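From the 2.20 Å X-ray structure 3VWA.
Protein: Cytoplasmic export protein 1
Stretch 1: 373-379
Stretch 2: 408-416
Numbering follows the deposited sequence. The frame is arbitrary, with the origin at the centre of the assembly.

Stretch 1, residues 373-379: SKSEISS
Stretch 2, residues 408-416: VSCLTERQL

One glutamine amide does most of the bonding here: Gln 415, in the first turn of one helix, pairs with both the side chain and the backbone of Ser 378 in another. Its NE2 donates to Ser 378 O at 3.0 Å, while its OE1 accepts from Ser 378 OG at 2.8 Å. The same OE1 also accepts a hydrogen bond from Thr 412 N at 2.8 Å, so the amide ties its own helix start to the neighbouring helix. Gln 415 reaches out with chi1 m (-84°), chi2 t and chi3 -20°; Ser 378 answers with chi1 at 151° (t).

Both helices begin with a capped turn. Ser 373 (chi1 p) precedes the helix from Lys 374 onward, and its OG accepts from Glu 376 N at 3.0 Å. Thr 412 (chi1 p, psi 173°) precedes the helix starting at Glu 413, where its OG1 accepts a weak bond from Gln 415 N at 3.4 Å. Before it, residues 408 to 410 have helical phi/psi, and Leu 411 turns extended at -80/148.

The register sets CA of Lys 374 4.7 Å from CA of Cys 410, and CA of Ser 378 5.2 Å from CA of Leu 411, with the two chains running in roughly the same direction. Ser 378 CB lies 3.4 Å from Cys 410 O, and Ser 378 OG lies 3.5 Å from Thr 412 CG2.

Cys 410 (chi1 m) points toward the helix. Its CB meets Ile 377 CG2 at 3.7 Å, an apolar contact, and its SG lies 3.9 Å from the aliphatic CG of Lys 374. Lys 374 (m, t, t, t) extends past it to the exposed margin, where NZ donates to a water at 3.2 Å from the water O; that water O is weakly bonded to Ser 409 OG at 3.4 Å, bridging the stretches.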

ATOM      1  N   SER A 373      -1.836 -15.716  -1.251  1.00 31.13           N
ATOM      2  CA  SER A 373      -2.984 -16.625  -1.235  1.00 35.68           C
ATOM      3  C   SER A 373      -2.768 -17.705  -0.164  1.00 35.04           C
ATOM      4  O   SER A 373      -1.632 -18.006   0.186  1.00 36.25           O
ATOM      5  CB  SER A 373      -3.119 -17.312  -2.585  1.00 35.00           C
ATOM      6  OG  SER A 373      -2.138 -18.328  -2.712  1.00 40.64           O
ATOM      7  N   LYS A 374      -3.867 -18.294   0.306  1.00 35.56           N
ATOM      8  CA  LYS A 374      -3.862 -19.480   1.180  1.00 34.17           C
ATOM      9  C   LYS A 374      -2.982 -20.633   0.690  1.00 35.36           C
ATOM     10  O   LYS A 374      -2.192 -21.213   1.466  1.00 34.56           O
ATOM     11  CB  LYS A 374      -5.317 -19.912   1.476  1.00 39.70           C
ATOM     12  CG  LYS A 374      -6.115 -18.759   2.115  1.00 45.26           C
ATOM     13  CD  LYS A 374      -7.517 -19.128   2.600  1.00 47.41           C
ATOM     14  CE  LYS A 374      -8.021 -18.142   3.662  1.00 50.93           C
ATOM     15  NZ  LYS A 374      -9.334 -18.507   4.281  1.00 48.78           N
ATOM     16  N   SER A 375      -3.056 -20.930  -0.598  1.00 36.12           N
ATOM     17  CA  SER A 375      -2.196 -21.955  -1.179  1.00 41.57           C
ATOM     18  C   SER A 375      -0.729 -21.565  -1.087  1.00 41.50           C
ATOM     19  O   SER A 375       0.135 -22.403  -0.804  1.00 37.28           O
ATOM     20  CB  SER A 375      -2.624 -22.293  -2.629  1.00 46.37           C
ATOM     21  OG  SER A 375      -1.787 -21.662  -3.607  1.00 52.24           O
ATOM     22  N   GLU A 376      -0.426 -20.289  -1.309  1.00 43.59           N
ATOM     23  CA  GLU A 376       0.961 -19.810  -1.167  1.00 38.80           C
ATOM     24  C   GLU A 376       1.404 -19.853   0.306  1.00 36.08           C
ATOM     25  O   GLU A 376       2.530 -20.275   0.649  1.00 31.77           O
ATOM     26  CB  GLU A 376       1.062 -18.369  -1.668  1.00 43.91           C
ATOM     27  CG  GLU A 376       0.928 -18.195  -3.171  1.00 47.13           C
ATOM     28  CD  GLU A 376       1.506 -16.865  -3.623  1.00 50.93           C
ATOM     29  OE1 GLU A 376       0.822 -15.829  -3.413  1.00 50.23           O
ATOM     30  OE2 GLU A 376       2.647 -16.859  -4.166  1.00 49.37           O
ATOM     31  N   ILE A 377       0.514 -19.435   1.198  1.00 34.69           N
ATOM     32  CA  ILE A 377       0.863 -19.489   2.621  1.00 34.61           C
ATOM     33  C   ILE A 377       1.185 -20.916   3.091  1.00 33.45           C
ATOM     34  O   ILE A 377       2.211 -21.183   3.754  1.00 31.96           O
ATOM     35  CB  ILE A 377      -0.225 -18.869   3.501  1.00 33.46           C
ATOM     36  CG1 ILE A 377      -0.081 -17.354   3.483  1.00 36.46           C
ATOM     37  CG2 ILE A 377      -0.030 -19.314   4.942  1.00 28.76           C
ATOM     38  CD1 ILE A 377      -1.398 -16.670   3.297  1.00 42.38           C
ATOM     39  N   SER A 378       0.310 -21.828   2.713  1.00 33.77           N
ATOM     40  CA  SER A 378       0.415 -23.204   3.117  1.00 33.82           C
ATOM     41  C   SER A 378       1.623 -23.830   2.429  1.00 35.90           C
ATOM     42  O   SER A 378       2.429 -24.542   3.033  1.00 35.53           O
ATOM     43  CB  SER A 378      -0.876 -23.900   2.740  1.00 30.72           C
ATOM     44  OG  SER A 378      -0.628 -25.266   2.476  1.00 33.37           O
ATOM     45  N   SER A 379       1.766 -23.491   1.163  1.00 36.34           N
ATOM     46  CA  SER A 379       2.745 -24.128   0.314  1.00 41.36           C
ATOM     47  C   SER A 379       4.151 -23.605   0.551  1.00 43.26           C
ATOM     48  O   SER A 379       5.079 -24.389   0.686  1.00 39.72           O
ATOM     49  CB  SER A 379       2.348 -23.939  -1.151  1.00 44.85           C
ATOM     50  OG  SER A 379       3.376 -24.381  -1.986  1.00 55.86           O
ATOM     51  N   VAL A 408      -4.035 -20.929  10.610  1.00 30.68           N
ATOM     52  CA  VAL A 408      -4.553 -22.264  10.529  1.00 32.92           C
ATOM     53  C   VAL A 408      -5.603 -22.439   9.419  1.00 30.25           C
ATOM     54  O   VAL A 408      -5.758 -23.532   8.845  1.00 33.05           O
ATOM     55  CB  VAL A 408      -5.020 -22.616  11.941  1.00 32.61           C
ATOM     56  CG1 VAL A 408      -6.513 -22.586  12.051  1.00 36.41           C
ATOM     57  CG2 VAL A 408      -4.395 -23.898  12.419  1.00 34.96           C
ATOM     58  N   SER A 409      -6.293 -21.379   9.036  1.00 34.41           N
ATOM     59  CA  SER A 409      -7.329 -21.560   7.963  1.00 36.62           C
ATOM     60  C   SER A 409      -6.738 -21.635   6.564  1.00 37.73           C
ATOM     61  O   SER A 409      -7.414 -22.009   5.596  1.00 40.89           O
ATOM     62  CB  SER A 409      -8.454 -20.534   8.051  1.00 32.08           C
ATOM     63  OG  SER A 409      -8.063 -19.256   7.666  1.00 31.36           O
ATOM     64  N   CYS A 410      -5.456 -21.318   6.460  1.00 33.01           N
ATOM     65  CA  CYS A 410      -4.731 -21.596   5.247  1.00 34.97           C
ATOM     66  C   CYS A 410      -4.319 -23.049   5.018  1.00 31.74           C
ATOM     67  O   CYS A 410      -3.981 -23.381   3.894  1.00 34.80           O
ATOM     68  CB  CYS A 410      -3.461 -20.731   5.188  1.00 33.29           C
ATOM     69  SG  CYS A 410      -3.778 -18.968   5.209  1.00 34.77           S
ATOM     70  N   LEU A 411      -4.264 -23.895   6.051  1.00 30.33           N
ATOM     71  CA  LEU A 411      -3.474 -25.169   5.927  1.00 31.82           C
ATOM     72  C   LEU A 411      -4.160 -26.296   5.195  1.00 36.91           C
ATOM     73  O   LEU A 411      -5.376 -26.417   5.302  1.00 34.13           O
ATOM     74  CB  LEU A 411      -3.035 -25.689   7.295  1.00 28.72           C
ATOM     75  CG  LEU A 411      -2.345 -24.597   8.109  1.00 28.21           C
ATOM     76  CD1 LEU A 411      -1.990 -25.076   9.514  1.00 27.88           C
ATOM     77  CD2 LEU A 411      -1.112 -24.139   7.342  1.00 29.34           C
ATOM     78  N   THR A 412      -3.391 -27.150   4.486  1.00 42.20           N
ATOM     79  CA  THR A 412      -3.977 -28.408   3.915  1.00 47.51           C
ATOM     80  C   THR A 412      -4.417 -29.344   5.044  1.00 46.95           C
ATOM     81  O   THR A 412      -4.141 -29.082   6.224  1.00 43.30           O
ATOM     82  CB  THR A 412      -3.034 -29.190   2.948  1.00 49.60           C
ATOM     83  OG1 THR A 412      -1.995 -29.855   3.681  1.00 50.83           O
ATOM     84  CG2 THR A 412      -2.415 -28.274   1.899  1.00 51.27           C
ATOM     85  N   GLU A 413      -5.082 -30.438   4.678  1.00 51.53           N
ATOM     86  CA  GLU A 413      -5.639 -31.385   5.653  1.00 52.69           C
ATOM     87  C   GLU A 413      -4.562 -32.191   6.326  1.00 42.76           C
ATOM     88  O   GLU A 413      -4.674 -32.498   7.488  1.00 46.08           O
ATOM     89  CB  GLU A 413      -6.673 -32.341   5.014  1.00 62.00           C
ATOM     90  CG  GLU A 413      -8.017 -31.695   4.676  1.00 73.06           C
ATOM     91  CD  GLU A 413      -7.947 -30.811   3.429  1.00 81.74           C
ATOM     92  OE1 GLU A 413      -8.855 -29.971   3.238  1.00 82.71           O
ATOM     93  OE2 GLU A 413      -6.975 -30.944   2.640  1.00 85.36           O
ATOM     94  N   ARG A 414      -3.539 -32.557   5.577  1.00 49.16           N
ATOM     95  CA  ARG A 414      -2.343 -33.137   6.161  1.00 50.34           C
ATOM     96  C   ARG A 414      -1.699 -32.198   7.210  1.00 46.76           C
ATOM     97  O   ARG A 414      -1.564 -32.577   8.371  1.00 44.20           O
ATOM     98  CB  ARG A 414      -1.345 -33.527   5.068  1.00 53.47           C
ATOM     99  CG  ARG A 414      -0.152 -34.299   5.604  1.00 54.27           C
ATOM    100  CD  ARG A 414       0.351 -35.354   4.632  1.00 61.51           C
ATOM    101  NE  ARG A 414       1.324 -36.249   5.276  1.00 59.75           N
ATOM    102  N   GLN A 415      -1.310 -30.992   6.793  1.00 42.52           N
ATOM    103  CA  GLN A 415      -0.749 -29.966   7.694  1.00 40.15           C
ATOM    104  C   GLN A 415      -1.478 -29.811   9.003  1.00 35.89           C
ATOM    105  O   GLN A 415      -0.875 -29.864  10.056  1.00 33.05           O
ATOM    106  CB  GLN A 415      -0.679 -28.585   7.013  1.00 42.62           C
ATOM    107  CG  GLN A 415       0.576 -28.422   6.165  1.00 43.17           C
ATOM    108  CD  GLN A 415       0.483 -27.253   5.212  1.00 36.05           C
ATOM    109  OE1 GLN A 415      -0.600 -26.764   4.898  1.00 35.31           O
ATOM    110  NE2 GLN A 415       1.618 -26.822   4.727  1.00 39.16           N
ATOM    111  N   LEU A 416      -2.790 -29.674   8.926  1.00 38.11           N
ATOM    112  CA  LEU A 416      -3.586 -29.373  10.109  1.00 35.79           C
ATOM    113  C   LEU A 416      -3.825 -30.585  11.034  1.00 38.91           C
ATOM    114  O   LEU A 416      -3.656 -30.514  12.270  1.00 34.88           O
ATOM    115  CB  LEU A 416      -4.921 -28.828   9.613  1.00 35.51           C
ATOM    116  CG  LEU A 416      -5.825 -28.052  10.543  1.00 34.57           C
ATOM    117  CD1 LEU A 416      -5.132 -26.782  10.979  1.00 30.03           C
ATOM    118  CD2 LEU A 416      -7.110 -27.734   9.795  1.00 33.19           C
TER
HETATM  119  O   HOH W   1      -9.837 -16.528   6.733  1.00 58.21           O